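PDB 5ZB2: DNA repair protein RAD7 from Saccharomyces cerevisiae, which works in the global genome repair complex, promoting nucleotide excision repair that removes DNA damage from nontranscribed DNA, and interacts with Elc1. Local coordinates for residues F71-S85 / L95-M109. Numbering follows the deposited sequence.
Sequences FLKTDLKRLTFSDCS and LAIFSPHLTELSLQM. With 9FO (3,6,9,12,15,18,21,24,27,30,33,36,39,42,45,48,51,54,57-nonadecaoxanonapentacontane-1,59-diol), chain K; GOL (glycerol), chain D.
L79 and L105 lie side by side and point the same way on the face of the two parallel strands that looks to L95 of helix 89-98, CD2 of L79 standing 4.0 Å from CD1 of L105. Both hold CG anti to the backbone N (chi1 177° in L79), a setting that lets CD2 of L79 also meet CD1 of L95 tip to tip, while CD2 of L102 packs on CB of L79. F81 and L107 run alongside each other next in line, and SG of C84 closes on CD2 of L107 at 4.0 Å. The other face carries R78 and E104, also side by side: the carboxylate rests against the arginine's methylenes, CD of R78 lying 3.3 Å from OE1 of E104, with the two flat groups turned 65° apart and NE too far for a salt bridge. Backbone bonds alternate between the two segments from K77, just before strand 78-81, whose O takes both T103 N and E104 N, to C84 N on Q108 O, just after it. Beyond them M109 crosses D83, its SD 3.7 Å from CG of D83, whose OD1 receives S85 N at 2.9 Å in an Asx turn. With an alanine here instead of D83, S85 N would probably lose its carboxylate acceptor, the turn would be less fixed and M109 SD would lose its neighbour. Where helix 89-98 finishes, F98 meets L72 and K73 obliquely, CD of K73 reaching 3.5 Å from CD1 of the ring, and K73 N bonds to F98 O; the amine of K73 goes on to a salt bridge with D28. The contact joins strand 78-81, helix 89-98 and strand 104-108 near the start of the leucine-rich-repeat part: strand 130-134 continues beyond 104-108, helix 50-59 packs on F71 and F81, and helix 8-41 lies against L72 and K73.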
loop_
_atom_site.group_PDB
_atom_site.type_symbol
_atom_site.label_atom_id
_atom_site.label_comp_id
_atom_site.label_asym_id
_atom_site.label_seq_id
_atom_site.Cartn_x
_atom_site.Cartn_y
_atom_site.Cartn_z
ATOM N N PHE A 71 10.181 -5.498 -13.277
ATOM C CA PHE A 71 11.092 -6.299 -12.474
ATOM C C PHE A 71 10.372 -7.238 -11.513
ATOM O O PHE A 71 11.020 -7.833 -10.646
ATOM C CB PHE A 71 12.029 -5.378 -11.689
ATOM C CG PHE A 71 12.778 -4.403 -12.545
ATOM C CD1 PHE A 71 12.217 -3.183 -12.883
ATOM C CD2 PHE A 71 14.046 -4.703 -13.013
ATOM C CE1 PHE A 71 12.905 -2.285 -13.672
ATOM C CE2 PHE A 71 14.738 -3.806 -13.802
ATOM C CZ PHE A 71 14.168 -2.598 -14.131
ATOM N N LEU A 72 9.058 -7.394 -11.644
ATOM C CA LEU A 72 8.275 -8.151 -10.678
ATOM C C LEU A 72 8.047 -9.583 -11.151
ATOM O O LEU A 72 7.939 -9.859 -12.348
ATOM C CB LEU A 72 6.927 -7.472 -10.420
ATOM C CG LEU A 72 6.970 -6.068 -9.808
ATOM C CD1 LEU A 72 5.557 -5.538 -9.599
ATOM C CD2 LEU A 72 7.738 -6.048 -8.496
ATOM N N LYS A 73 7.965 -10.494 -10.181
ATOM C CA LYS A 73 7.726 -11.915 -10.430
ATOM C C LYS A 73 8.769 -12.498 -11.388
ATOM O O LYS A 73 8.448 -13.076 -12.427
ATOM C CB LYS A 73 6.305 -12.138 -10.960
ATOM C CG LYS A 73 5.197 -11.902 -9.931
ATOM C CD LYS A 73 5.394 -12.713 -8.647
ATOM C CE LYS A 73 5.564 -14.203 -8.913
ATOM N NZ LYS A 73 5.845 -14.961 -7.658
ATOM N N THR A 74 10.034 -12.338 -11.009
ATOM C CA THR A 74 11.154 -12.978 -11.683
ATOM C C THR A 74 11.885 -13.867 -10.685
ATOM O O THR A 74 11.653 -13.802 -9.476
ATOM C CB THR A 74 12.124 -11.945 -12.277
ATOM O OG1 THR A 74 12.939 -11.390 -11.238
ATOM C CG2 THR A 74 11.363 -10.821 -12.975
ATOM N N ASP A 75 12.775 -14.713 -11.201
ATOM C CA ASP A 75 13.629 -15.536 -10.354
ATOM C C ASP A 75 14.983 -14.883 -10.089
ATOM O O ASP A 75 15.941 -15.577 -9.731
ATOM C CB ASP A 75 13.816 -16.926 -10.974
ATOM C CG ASP A 75 14.441 -16.875 -12.352
ATOM O OD1 ASP A 75 14.179 -15.905 -13.087
ATOM O OD2 ASP A 75 15.190 -17.812 -12.703
ATOM N N LEU A 76 15.076 -13.567 -10.257
ATOM C CA LEU A 76 16.327 -12.859 -10.028
ATOM C C LEU A 76 16.704 -12.910 -8.551
ATOM O O LEU A 76 15.842 -12.862 -7.669
ATOM C CB LEU A 76 16.196 -11.410 -10.500
ATOM C CG LEU A 76 17.448 -10.533 -10.483
ATOM C CD1 LEU A 76 18.527 -11.088 -11.398
ATOM C CD2 LEU A 76 17.090 -9.112 -10.887
ATOM N N LYS A 77 18.004 -13.013 -8.282
ATOM C CA LYS A 77 18.517 -13.114 -6.919
ATOM C C LYS A 77 19.233 -11.859 -6.449
ATOM O O LYS A 77 19.132 -11.503 -5.275
ATOM C CB LYS A 77 19.468 -14.311 -6.807
ATOM C CG LYS A 77 18.778 -15.659 -6.985
ATOM C CD LYS A 77 19.722 -16.714 -7.538
ATOM C CE LYS A 77 20.844 -17.045 -6.567
ATOM N NZ LYS A 77 20.342 -17.723 -5.340
ATOM N N ARG A 78 19.952 -11.179 -7.337
ATOM C CA ARG A 78 20.696 -9.971 -7.001
ATOM C C ARG A 78 20.162 -8.823 -7.845
ATOM O O ARG A 78 20.260 -8.855 -9.075
ATOM C CB ARG A 78 22.193 -10.169 -7.239
ATOM C CG ARG A 78 22.788 -11.344 -6.468
ATOM C CD ARG A 78 24.262 -11.535 -6.786
ATOM N NE ARG A 78 24.486 -11.819 -8.201
ATOM C CZ ARG A 78 25.686 -11.950 -8.761
ATOM N NH1 ARG A 78 26.785 -11.823 -8.028
ATOM N NH2 ARG A 78 25.787 -12.209 -10.057
ATOM N N LEU A 79 19.598 -7.816 -7.182
ATOM C CA LEU A 79 19.013 -6.661 -7.849
ATOM C C LEU A 79 19.656 -5.387 -7.322
ATOM O O LEU A 79 19.815 -5.222 -6.107
ATOM C CB LEU A 79 17.494 -6.612 -7.634
ATOM C CG LEU A 79 16.773 -5.400 -8.231
ATOM C CD1 LEU A 79 16.912 -5.370 -9.748
ATOM C CD2 LEU A 79 15.306 -5.399 -7.821
ATOM N N THR A 80 20.013 -4.489 -8.240
ATOM C CA THR A 80 20.569 -3.183 -7.912
ATOM C C THR A 80 19.735 -2.109 -8.596
ATOM O O THR A 80 19.497 -2.183 -9.804
ATOM C CB THR A 80 22.037 -3.072 -8.359
ATOM O OG1 THR A 80 22.831 -4.015 -7.635
ATOM C CG2 THR A 80 22.587 -1.666 -8.122
ATOM N N PHE A 81 19.287 -1.123 -7.815
ATOM C CA PHE A 81 18.602 0.067 -8.322
ATOM C C PHE A 81 19.481 1.269 -8.006
ATOM O O PHE A 81 19.685 1.598 -6.832
ATOM C CB PHE A 81 17.217 0.238 -7.688
ATOM C CG PHE A 81 16.142 -0.659 -8.257
ATOM C CD1 PHE A 81 16.309 -1.322 -9.463
ATOM C CD2 PHE A 81 14.939 -0.808 -7.580
ATOM C CE1 PHE A 81 15.301 -2.128 -9.972
ATOM C CE2 PHE A 81 13.933 -1.609 -8.085
ATOM C CZ PHE A 81 14.114 -2.270 -9.282
ATOM N N SER A 82 19.990 1.933 -9.048
ATOM C CA SER A 82 20.942 3.022 -8.854
ATOM C C SER A 82 20.279 4.334 -8.447
ATOM O O SER A 82 20.949 5.192 -7.862
ATOM C CB SER A 82 21.760 3.236 -10.131
ATOM O OG SER A 82 22.559 2.099 -10.413
ATOM N N ASP A 83 18.991 4.517 -8.736
ATOM C CA ASP A 83 18.287 5.733 -8.318
ATOM C C ASP A 83 16.826 5.365 -8.077
ATOM O O ASP A 83 16.054 5.256 -9.033
ATOM C CB ASP A 83 18.415 6.834 -9.362
ATOM C CG ASP A 83 17.744 8.134 -8.930
ATOM O OD1 ASP A 83 16.871 8.098 -8.036
ATOM O OD2 ASP A 83 18.084 9.194 -9.492
ATOM N N CYS A 84 16.461 5.193 -6.803
ATOM C CA CYS A 84 15.107 4.849 -6.385
ATOM C C CYS A 84 14.293 6.058 -5.954
ATOM O O CYS A 84 13.226 5.883 -5.359
ATOM C CB CYS A 84 15.139 3.869 -5.212
ATOM S SG CYS A 84 16.167 2.441 -5.424
ATOM N N SER A 85 14.784 7.274 -6.205
ATOM C CA SER A 85 14.172 8.464 -5.618
ATOM C C SER A 85 12.663 8.497 -5.834
ATOM O O SER A 85 11.912 8.907 -4.943
ATOM C CB SER A 85 14.821 9.723 -6.194
ATOM O OG SER A 85 16.140 9.870 -5.711
ATOM N N LEU A 95 7.574 -4.668 -4.417
ATOM C CA LEU A 95 8.790 -5.381 -4.794
ATOM C C LEU A 95 9.046 -6.554 -3.853
ATOM O O LEU A 95 9.294 -7.681 -4.295
ATOM C CB LEU A 95 9.976 -4.413 -4.790
ATOM C CG LEU A 95 11.355 -5.018 -5.069
ATOM C CD1 LEU A 95 11.440 -5.504 -6.510
ATOM C CD2 LEU A 95 12.452 -4.010 -4.763
ATOM N N ALA A 96 8.978 -6.306 -2.544
ATOM C CA ALA A 96 9.227 -7.372 -1.579
ATOM C C ALA A 96 8.221 -8.506 -1.734
ATOM O O ALA A 96 8.580 -9.683 -1.615
ATOM C CB ALA A 96 9.184 -6.816 -0.155
ATOM N N ILE A 97 6.955 -8.175 -1.995
ATOM C CA ILE A 97 5.930 -9.208 -2.108
ATOM C C ILE A 97 6.175 -10.075 -3.338
ATOM O O ILE A 97 5.972 -11.295 -3.300
ATOM C CB ILE A 97 4.531 -8.561 -2.132
ATOM C CG1 ILE A 97 4.201 -7.943 -0.767
ATOM C CG2 ILE A 97 3.454 -9.564 -2.536
ATOM C CD1 ILE A 97 4.152 -8.930 0.389
ATOM N N PHE A 98 6.627 -9.471 -4.439
ATOM C CA PHE A 98 6.688 -10.147 -5.729
ATOM C C PHE A 98 8.108 -10.520 -6.156
ATOM O O PHE A 98 8.330 -10.825 -7.332
ATOM C CB PHE A 98 6.038 -9.270 -6.802
ATOM C CG PHE A 98 4.534 -9.234 -6.739
ATOM C CD1 PHE A 98 3.799 -10.398 -6.592
ATOM C CD2 PHE A 98 3.853 -8.031 -6.843
ATOM C CE1 PHE A 98 2.419 -10.364 -6.544
ATOM C CE2 PHE A 98 2.473 -7.992 -6.793
ATOM C CZ PHE A 98 1.757 -9.160 -6.644
ATOM N N SER A 99 9.075 -10.524 -5.235
ATOM C CA SER A 99 10.453 -10.907 -5.556
ATOM C C SER A 99 11.023 -11.776 -4.443
ATOM O O SER A 99 12.085 -11.485 -3.885
ATOM C CB SER A 99 11.325 -9.670 -5.779
ATOM O OG SER A 99 10.883 -8.932 -6.900
ATOM N N PRO A 100 10.350 -12.882 -4.115
ATOM C CA PRO A 100 10.766 -13.671 -2.945
ATOM C C PRO A 100 12.133 -14.326 -3.087
ATOM O O PRO A 100 12.704 -14.742 -2.071
ATOM C CB PRO A 100 9.655 -14.723 -2.821
ATOM C CG PRO A 100 9.106 -14.855 -4.206
ATOM C CD PRO A 100 9.205 -13.487 -4.818
ATOM N N HIS A 101 12.680 -14.435 -4.295
ATOM C CA HIS A 101 13.945 -15.131 -4.499
ATOM C C HIS A 101 15.162 -14.245 -4.257
ATOM O O HIS A 101 16.288 -14.690 -4.495
ATOM C CB HIS A 101 14.003 -15.707 -5.916
ATOM C CG HIS A 101 12.862 -16.620 -6.241
ATOM N ND1 HIS A 101 12.876 -17.964 -5.940
ATOM C CD2 HIS A 101 11.668 -16.379 -6.833
ATOM C CE1 HIS A 101 11.741 -18.512 -6.336
ATOM N NE2 HIS A 101 10.991 -17.572 -6.880
ATOM N N LEU A 102 14.970 -13.015 -3.783
ATOM C CA LEU A 102 16.085 -12.089 -3.642
ATOM C C LEU A 102 16.976 -12.473 -2.467
ATOM O O LEU A 102 16.500 -12.820 -1.382
ATOM C CB LEU A 102 15.574 -10.659 -3.455
ATOM C CG LEU A 102 15.012 -9.955 -4.693
ATOM C CD1 LEU A 102 14.398 -8.617 -4.307
ATOM C CD2 LEU A 102 16.087 -9.756 -5.751
ATOM N N THR A 103 18.282 -12.414 -2.698
ATOM C CA THR A 103 19.284 -12.572 -1.655
ATOM C C THR A 103 20.133 -11.328 -1.455
ATOM O O THR A 103 20.643 -11.115 -0.353
ATOM C CB THR A 103 20.215 -13.751 -1.977
ATOM O OG1 THR A 103 20.941 -13.474 -3.184
ATOM C CG2 THR A 103 19.415 -15.027 -2.154
ATOM N N GLU A 104 20.290 -10.505 -2.488
ATOM C CA GLU A 104 21.073 -9.281 -2.417
ATOM C C GLU A 104 20.265 -8.162 -3.047
ATOM O O GLU A 104 19.763 -8.311 -4.166
ATOM C CB GLU A 104 22.415 -9.436 -3.135
ATOM C CG GLU A 104 23.192 -10.671 -2.703
ATOM C CD GLU A 104 24.593 -10.717 -3.278
ATOM O OE1 GLU A 104 24.938 -9.830 -4.092
ATOM O OE2 GLU A 104 25.346 -11.641 -2.909
ATOM N N LEU A 105 20.141 -7.047 -2.331
ATOM C CA LEU A 105 19.355 -5.914 -2.799
ATOM C C LEU A 105 20.099 -4.627 -2.486
ATOM O O LEU A 105 20.546 -4.421 -1.354
ATOM C CB LEU A 105 17.966 -5.896 -2.149
ATOM C CG LEU A 105 17.023 -4.776 -2.597
ATOM C CD1 LEU A 105 16.673 -4.910 -4.072
ATOM C CD2 LEU A 105 15.770 -4.791 -1.748
ATOM N N SER A 106 20.234 -3.771 -3.493
ATOM C CA SER A 106 20.867 -2.470 -3.338
ATOM C C SER A 106 19.877 -1.402 -3.771
ATOM O O SER A 106 19.452 -1.383 -4.932
ATOM C CB SER A 106 22.153 -2.382 -4.158
ATOM O OG SER A 106 22.720 -1.088 -4.054
ATOM N N LEU A 107 19.517 -0.517 -2.841
ATOM C CA LEU A 107 18.568 0.570 -3.079
ATOM C C LEU A 107 19.312 1.886 -2.878
ATOM O O LEU A 107 19.519 2.326 -1.742
ATOM C CB LEU A 107 17.362 0.461 -2.143
ATOM C CG LEU A 107 16.594 -0.863 -2.188
ATOM C CD1 LEU A 107 15.459 -0.893 -1.162
ATOM C CD2 LEU A 107 16.052 -1.124 -3.586
ATOM N N GLN A 108 19.715 2.511 -3.977
ATOM C CA GLN A 108 20.492 3.744 -3.938
ATOM C C GLN A 108 19.567 4.933 -4.178
ATOM O O GLN A 108 18.751 4.916 -5.105
ATOM C CB GLN A 108 21.609 3.712 -4.983
ATOM C CG GLN A 108 22.526 2.488 -4.893
ATOM C CD GLN A 108 23.364 2.465 -3.623
ATOM O OE1 GLN A 108 24.120 3.396 -3.342
ATOM N NE2 GLN A 108 23.234 1.395 -2.851
ATOM N N MET A 109 19.693 5.958 -3.335
ATOM C CA MET A 109 18.819 7.127 -3.390
ATOM C C MET A 109 17.372 6.721 -3.107
ATOM O O MET A 109 16.457 6.994 -3.889
ATOM C CB MET A 109 18.942 7.844 -4.737
ATOM C CG MET A 109 20.381 8.185 -5.127
ATOM S SD MET A 109 20.522 9.053 -6.706
ATOM C CE MET A 109 19.724 10.608 -6.309
HETATM O OAA 9FO K . -3.213 -10.007 5.428
HETATM C CAB 9FO K . -2.884 -10.043 4.067
HETATM C CAC 9FO K . -4.160 -9.974 3.230
HETATM O OAD 9FO K . -3.913 -10.444 1.936
HETATM C CAE 9FO K . -3.226 -9.555 1.106
HETATM C CAF 9FO K . -2.679 -10.314 -0.103
HETATM O OAG 9FO K . -1.521 -9.683 -0.567
HETATM C CAH 9FO K . -0.373 -9.972 0.178
HETATM C CAI 9FO K . 0.439 -8.693 0.328
HETATM O OAJ 9FO K . -0.071 -7.978 1.415
HETATM C CAK 9FO K . -0.104 -6.592 1.237
HETATM C CAL 9FO K . -0.992 -5.970 2.309
HETATM O OAM 9FO K . -1.838 -5.020 1.726
HETATM C CAN 9FO K . -3.122 -4.991 2.275
HETATM C CAO 9FO K . -3.939 -6.137 1.695
HETATM O OAP 9FO K . -5.056 -5.627 1.025
HETATM C CAQ 9FO K . -5.747 -6.583 0.280
HETATM C CAR 9FO K . -5.005 -6.823 -1.028
HETATM O OAS 9FO K . -5.829 -7.492 -1.936
HETATM C CAT 9FO K . -5.146 -8.391 -2.764
HETATM C CAU 9FO K . -4.156 -7.664 -3.676
HETATM O OAV 9FO K . -2.875 -8.184 -3.471
HETATM C CAW 9FO K . -1.861 -7.488 -4.136
HETATM C CAX 9FO K . -0.507 -8.087 -3.759
HETATM O OAY 9FO K . 0.120 -7.299 -2.787
HETATM C CAZ 9FO K . 0.711 -6.124 -3.270
HETATM C CBA 9FO K . 1.578 -5.508 -2.175
HETATM O OBB 9FO K . 1.197 -4.186 -1.928
HETATM C CBC 9FO K . 0.283 -4.005 -0.884
HETATM C CBD 9FO K . 0.167 -2.511 -0.598
HETATM O OBE 9FO K . -0.720 -1.941 -1.513
HETATM C CBF 9FO K . -0.264 -0.728 -2.031
HETATM C CBG 9FO K . -1.331 -0.136 -2.945
HETATM O OBH 9FO K . -2.223 -1.150 -3.327
HETATM C CBI 9FO K . -2.863 -0.937 -4.556
HETATM C CBJ 9FO K . -3.325 -2.271 -5.138
HETATM O OBK 9FO K . -3.066 -2.275 -6.516
HETATM C CBL 9FO K . -2.530 -3.466 -7.024
HETATM C CBM 9FO K . -1.784 -3.164 -8.319
HETATM O OBN 9FO K . -1.041 -4.284 -8.705
HETATM C CBO 9FO K . 0.284 -4.292 -8.256
HETATM C CBP 9FO K . 1.160 -3.417 -9.153
HETATM O OBQ 9FO K . 2.231 -2.950 -8.383
HETATM C CBR 9FO K . 2.803 -1.736 -8.782
HETATM C CBS 9FO K . 3.434 -1.112 -7.542
HETATM O OBT 9FO K . 3.074 0.237 -7.477
HETATM C CBU 9FO K . 2.955 0.745 -6.179
HETATM C CBV 9FO K . 2.080 1.991 -6.221
HETATM O OBW 9FO K . 0.742 1.598 -6.120
HETATM C CBX 9FO K . -0.170 2.656 -6.196
HETATM C CBY 9FO K . -1.567 2.110 -6.478
HETATM O OBZ 9FO K . -1.514 1.144 -7.489
HETATM C CCA 9FO K . -2.430 1.362 -8.527
HETATM C CCB 9FO K . -2.553 0.096 -9.371
HETATM O OCC 9FO K . -1.613 0.052 -10.407
HETATM C CCD 9FO K . -0.265 0.009 -10.035
HETATM C CCE 9FO K . 0.268 1.439 -10.050
HETATM O OCF 9FO K . 1.458 1.524 -10.781
HETATM C CCG 9FO K . 2.202 2.685 -10.535
HETATM C CCH 9FO K . 1.315 3.930 -10.592
HETATM O OCI 9FO K . 2.101 5.058 -10.861
HETATM C C1 GOL D . 18.408 10.581 -1.637
HETATM O O1 GOL D . 19.675 10.846 -2.188
HETATM C C2 GOL D . 17.364 10.804 -2.722
HETATM O O2 GOL D . 16.614 9.624 -2.905
HETATM C C3 GOL D . 16.429 11.929 -2.307
HETATM O O3 GOL D . 15.317 11.941 -3.166
HETATM O O HOH W 1 11.312 -10.209 -9.552
HETATM O O HOH W 2 5.613 -13.361 -5.054
HETATM O O HOH W 3 12.878 -12.887 -7.185
#